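Local coordinates for protein LEOA (Escherichia coli, PDB 4AUR) that is a bacterial dynamin that probably hydrolyses GTP through a P-loop nucleotide-binding domain joined to a long helical stalk, at residues Leu25-Glu30 / Thr561-Leu566; Asp294-Phe299 / Gly413-Leu418. All coordinates share one frame; numbering follows the deposited sequence.

In the fold
From the N terminus, helix 3-30 runs to the segment used in contact 1, and the chain then builds the six-stranded mixed sheet of the P-loop domain before it enters the long helix 275-343. Contact 2 joins that helix, at 294-299, to residues 413-418, part of the connection between helices 368-408 and 430-447, closing an excursion of 113 residues, 94 of them helical and none in a strand. Only on helix 547-567 does contact 1 close, 530 residues after it opened, so contact 2 is nested inside it. The centres lie about 16 Å apart. Contact 1 joins the two terminal helices, which also touch helix 275-343 at Val282 and Val286; contact 2 sets a connecting segment against that same helix.

Contact 1 of 2, residues Leu25-Glu30 / Thr561-Leu566; sequences LEMLGE and TQLAQL
Met27 and Leu563 bring together helices from the two ends of the chain, 3-30 and 547-567; at 25-30 and 561-566 the two run roughly antiparallel, and their nearest CA atoms, of Met27 and Leu563, are 7.0 Å apart. The arrangement is antiparallel helix packing in a bundle that also includes helix 275-343, whose Val286 touches Leu563, and it is consistent with the neck of dynamin-family proteins, where helices from distant parts of the chain gather beside the GTPase domain. The first kind of interaction is apolar packing. Met27 CB meets Leu563 CD2 at 3.6 Å and Leu563 CG at 3.8 Å, the two side chains lying alongside and pointing opposite ways. Met24, one turn before, also rests on Leu563, and so widens the apolar seam.

The second kind of contact is selenium against aliphatic carbon. Met27, a selenomethionine in this crystal, starts toward the partner helix but bends at both chi2 (-71°) and chi3, which lays the selenium across the stem of Gln562 and turns the methyl end away. Gln562 sends CG anti to its own backbone N (chi1 -174°), which places its CB and CG against the selenium: the Met27 SE atom lies 3.8 Å from Gln562 CG and 4.0 Å from Gln562 CB.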
# COMPACT_ATOMS: atom_id res chain seq x y z
N LEU A 25 -15.01 12.21 4.11
CA LEU A 25 -14.47 13.39 4.82
C LEU A 25 -14.34 13.20 6.31
O LEU A 25 -13.37 13.64 6.91
CB LEU A 25 -15.34 14.59 4.59
CG LEU A 25 -15.17 15.19 3.20
CD1 LEU A 25 -16.40 15.99 2.78
CD2 LEU A 25 -13.92 16.06 3.15
N GLU A 26 -15.33 12.58 6.92
CA GLU A 26 -15.27 12.25 8.33
C GLU A 26 -14.03 11.41 8.68
O GLU A 26 -13.49 11.54 9.77
CB GLU A 26 -16.52 11.48 8.77
CG GLU A 26 -17.81 12.28 8.78
CD GLU A 26 -18.99 11.48 9.31
OE1 GLU A 26 -19.06 10.25 9.08
OE2 GLU A 26 -19.87 12.10 9.96
N MSE A 27 -13.60 10.53 7.78
CA MSE A 27 -12.47 9.65 8.04
C MSE A 27 -11.19 10.39 7.90
O MSE A 27 -10.31 10.22 8.73
CB MSE A 27 -12.49 8.45 7.13
CG MSE A 27 -13.71 7.61 7.43
SE MSE A 27 -13.57 6.67 9.15
CE MSE A 27 -14.43 7.95 10.38
N LEU A 28 -11.04 11.23 6.87
CA LEU A 28 -9.88 12.12 6.79
C LEU A 28 -9.76 12.97 8.05
O LEU A 28 -8.69 13.09 8.64
CB LEU A 28 -9.97 13.05 5.58
CG LEU A 28 -10.02 12.39 4.20
CD1 LEU A 28 -10.09 13.41 3.11
CD2 LEU A 28 -8.83 11.49 3.96
N GLY A 29 -10.87 13.56 8.47
CA GLY A 29 -10.86 14.35 9.70
C GLY A 29 -10.30 13.48 10.80
O GLY A 29 -9.50 13.93 11.61
N GLU A 30 -10.70 12.22 10.81
CA GLU A 30 -10.26 11.33 11.85
C GLU A 30 -8.75 11.07 11.83
O GLU A 30 -8.20 10.77 12.87
CB GLU A 30 -11.03 10.03 11.75
CG GLU A 30 -10.88 9.12 12.95
CD GLU A 30 -11.56 9.64 14.20
OE1 GLU A 30 -12.73 10.08 14.12
OE2 GLU A 30 -10.90 9.56 15.27
N THR A 561 -10.22 0.90 6.26
CA THR A 561 -11.15 -0.15 5.97
C THR A 561 -12.47 0.50 5.60
O THR A 561 -13.10 0.11 4.62
CB THR A 561 -11.35 -1.05 7.18
OG1 THR A 561 -10.11 -1.69 7.50
CG2 THR A 561 -12.40 -2.12 6.89
N GLN A 562 -12.85 1.50 6.38
CA GLN A 562 -14.05 2.29 6.14
C GLN A 562 -13.96 3.09 4.85
O GLN A 562 -14.89 3.14 4.11
CB GLN A 562 -14.26 3.23 7.32
CG GLN A 562 -15.55 4.03 7.30
CD GLN A 562 -16.79 3.18 7.49
OE1 GLN A 562 -17.89 3.67 7.27
NE2 GLN A 562 -16.63 1.91 7.90
N LEU A 563 -12.84 3.72 4.59
CA LEU A 563 -12.65 4.46 3.35
C LEU A 563 -12.80 3.53 2.16
O LEU A 563 -13.45 3.88 1.18
CB LEU A 563 -11.27 5.14 3.30
CG LEU A 563 -11.13 6.37 4.19
CD1 LEU A 563 -9.67 6.78 4.35
CD2 LEU A 563 -11.97 7.53 3.65
N ALA A 564 -12.20 2.35 2.23
CA ALA A 564 -12.28 1.46 1.09
C ALA A 564 -13.75 1.10 0.80
O ALA A 564 -14.18 1.02 -0.36
CB ALA A 564 -11.44 0.22 1.33
N GLN A 565 -14.51 0.91 1.87
CA GLN A 565 -15.92 0.67 1.77
C GLN A 565 -16.64 1.82 1.09
O GLN A 565 -17.52 1.60 0.24
CB GLN A 565 -16.51 0.43 3.14
CG GLN A 565 -18.01 0.33 3.16
CD GLN A 565 -18.54 -0.23 4.47
OE1 GLN A 565 -19.38 0.40 5.14
NE2 GLN A 565 -18.04 -1.41 4.86
N LEU A 566 -16.29 3.03 1.45
CA LEU A 566 -17.03 4.19 0.95
C LEU A 566 -16.73 4.44 -0.51
O LEU A 566 -17.48 5.10 -1.21
CB LEU A 566 -16.68 5.43 1.77
CG LEU A 566 -17.19 5.37 3.22
CD1 LEU A 566 -16.50 6.40 4.08
CD2 LEU A 566 -18.70 5.56 3.28

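Contact 2 of 2, residues Asp294-Phe299 / Gly413-Leu418; sequences DELNTF and GAFRSL
Glu295 and Leu296, on consecutive positions of a continuous helix, face Ala414 and Phe415 in an irregular loop: the Leu296 and Phe415 CA atoms are 7.9 Å apart, those of Glu295 and Ala414 8.4 Å. The loop is folded by a type I beta turn from Gly413 to Arg416, which leads into a 3-10 segment, where Leu418 N donates to Phe415 O.

Phe415 and Leu296 contribute the largest shares of the contact. The ring reaches the helix with Phe415 CZ 3.9 Å from Leu296 CD1, and Phe415 CE1 comes to 4.1 Å from Leu296 CB. The two side chains cross at about a right angle, the methyl meeting the ring obliquely. This packs a connecting loop against the long helix 275-343 of the dynamin-like helical domain; Leu410 and Leu433 also touch the Phe415 side chain. With chi1 near 178°, Leu296 carries its branch point away from the backbone N, beside its own carbonyl carbon, and the fork sends its other methyl, CD2, to a looser approach of 4.5 Å to Leu418 CD2. Glu295 reaches out extended beyond CG: its carboxylate oxygen OE1 meets an apolar methyl, 3.8 Å from Ala414 CB, while the same oxygen finds its polar partner in His292 ND1, to which it is hydrogen-bonded.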
# COMPACT_ATOMS: atom_id res chain seq x y z
N ASP A 294 -0.19 1.27 2.50
CA ASP A 294 0.26 -0.06 2.13
C ASP A 294 1.75 -0.15 2.35
O ASP A 294 2.27 -1.16 2.84
CB ASP A 294 -0.07 -0.40 0.70
CG ASP A 294 0.08 -1.86 0.42
OD1 ASP A 294 -0.44 -2.70 1.19
OD2 ASP A 294 0.72 -2.18 -0.58
N GLU A 295 2.44 0.95 2.02
CA GLU A 295 3.85 1.07 2.29
C GLU A 295 4.04 0.94 3.78
O GLU A 295 4.77 0.09 4.21
CB GLU A 295 4.38 2.38 1.78
CG GLU A 295 4.61 2.43 0.28
CD GLU A 295 4.75 3.86 -0.22
OE1 GLU A 295 4.66 4.77 0.63
OE2 GLU A 295 4.93 4.10 -1.45
N LEU A 296 3.35 1.76 4.57
CA LEU A 296 3.56 1.72 6.03
C LEU A 296 3.30 0.34 6.62
O LEU A 296 4.05 -0.08 7.48
CB LEU A 296 2.71 2.75 6.77
CG LEU A 296 2.83 2.75 8.28
CD1 LEU A 296 4.27 3.00 8.66
CD2 LEU A 296 1.97 3.78 8.93
N ASN A 297 2.28 -0.35 6.15
CA ASN A 297 1.97 -1.68 6.67
C ASN A 297 3.12 -2.63 6.40
O ASN A 297 3.47 -3.42 7.24
CB ASN A 297 0.66 -2.28 6.05
CG ASN A 297 -0.62 -1.50 6.40
OD1 ASN A 297 -1.60 -1.58 5.67
ND2 ASN A 297 -0.63 -0.76 7.50
N THR A 298 3.67 -2.57 5.19
CA THR A 298 4.78 -3.40 4.79
C THR A 298 5.93 -3.19 5.75
O THR A 298 6.62 -4.13 6.11
CB THR A 298 5.31 -3.06 3.39
OG1 THR A 298 4.28 -3.21 2.42
CG2 THR A 298 6.45 -3.99 3.00
N PHE A 299 6.15 -1.96 6.17
CA PHE A 299 7.28 -1.67 7.01
C PHE A 299 7.02 -2.17 8.40
O PHE A 299 7.88 -2.74 9.00
CB PHE A 299 7.62 -0.17 7.10
CG PHE A 299 8.52 0.13 8.26
CD1 PHE A 299 9.82 -0.36 8.28
CD2 PHE A 299 8.05 0.76 9.37
CE1 PHE A 299 10.64 -0.17 9.36
CE2 PHE A 299 8.86 0.95 10.47
CZ PHE A 299 10.16 0.49 10.46
N GLY A 413 8.65 12.22 2.00
CA GLY A 413 7.28 12.67 2.20
C GLY A 413 6.22 11.61 2.00
O GLY A 413 5.04 11.92 1.81
N ALA A 414 6.62 10.35 2.07
CA ALA A 414 5.71 9.27 1.72
C ALA A 414 4.51 9.18 2.66
O ALA A 414 3.43 8.78 2.22
CB ALA A 414 6.46 7.96 1.65
N PHE A 415 4.68 9.57 3.92
CA PHE A 415 3.59 9.49 4.89
C PHE A 415 2.87 10.81 5.18
O PHE A 415 2.12 10.89 6.14
CB PHE A 415 4.10 8.98 6.23
CG PHE A 415 4.82 7.68 6.16
CD1 PHE A 415 4.51 6.72 5.19
CD2 PHE A 415 5.82 7.40 7.07
CE1 PHE A 415 5.19 5.51 5.14
CE2 PHE A 415 6.48 6.19 7.04
CZ PHE A 415 6.16 5.25 6.08
N ARG A 416 3.11 11.85 4.41
CA ARG A 416 2.39 13.09 4.71
C ARG A 416 0.91 12.99 4.38
O ARG A 416 0.11 13.66 5.02
CB ARG A 416 3.02 14.29 4.01
CG ARG A 416 4.40 14.62 4.56
CD ARG A 416 5.00 15.83 3.88
NE ARG A 416 5.63 16.64 4.90
CZ ARG A 416 5.07 17.64 5.57
NH1 ARG A 416 3.84 18.09 5.32
NH2 ARG A 416 5.78 18.23 6.50
N SER A 417 0.54 12.11 3.44
CA SER A 417 -0.87 11.91 3.10
C SER A 417 -1.63 11.22 4.19
O SER A 417 -2.84 11.19 4.14
CB SER A 417 -1.02 11.08 1.85
OG SER A 417 0.02 10.16 1.82
N LEU A 418 -0.92 10.64 5.15
CA LEU A 418 -1.54 9.93 6.25
C LEU A 418 -1.95 10.86 7.37
O LEU A 418 -2.40 10.41 8.39
CB LEU A 418 -0.60 8.85 6.77
CG LEU A 418 -0.70 7.43 6.21
CD1 LEU A 418 -1.56 7.30 4.97
CD2 LEU A 418 0.65 6.83 5.93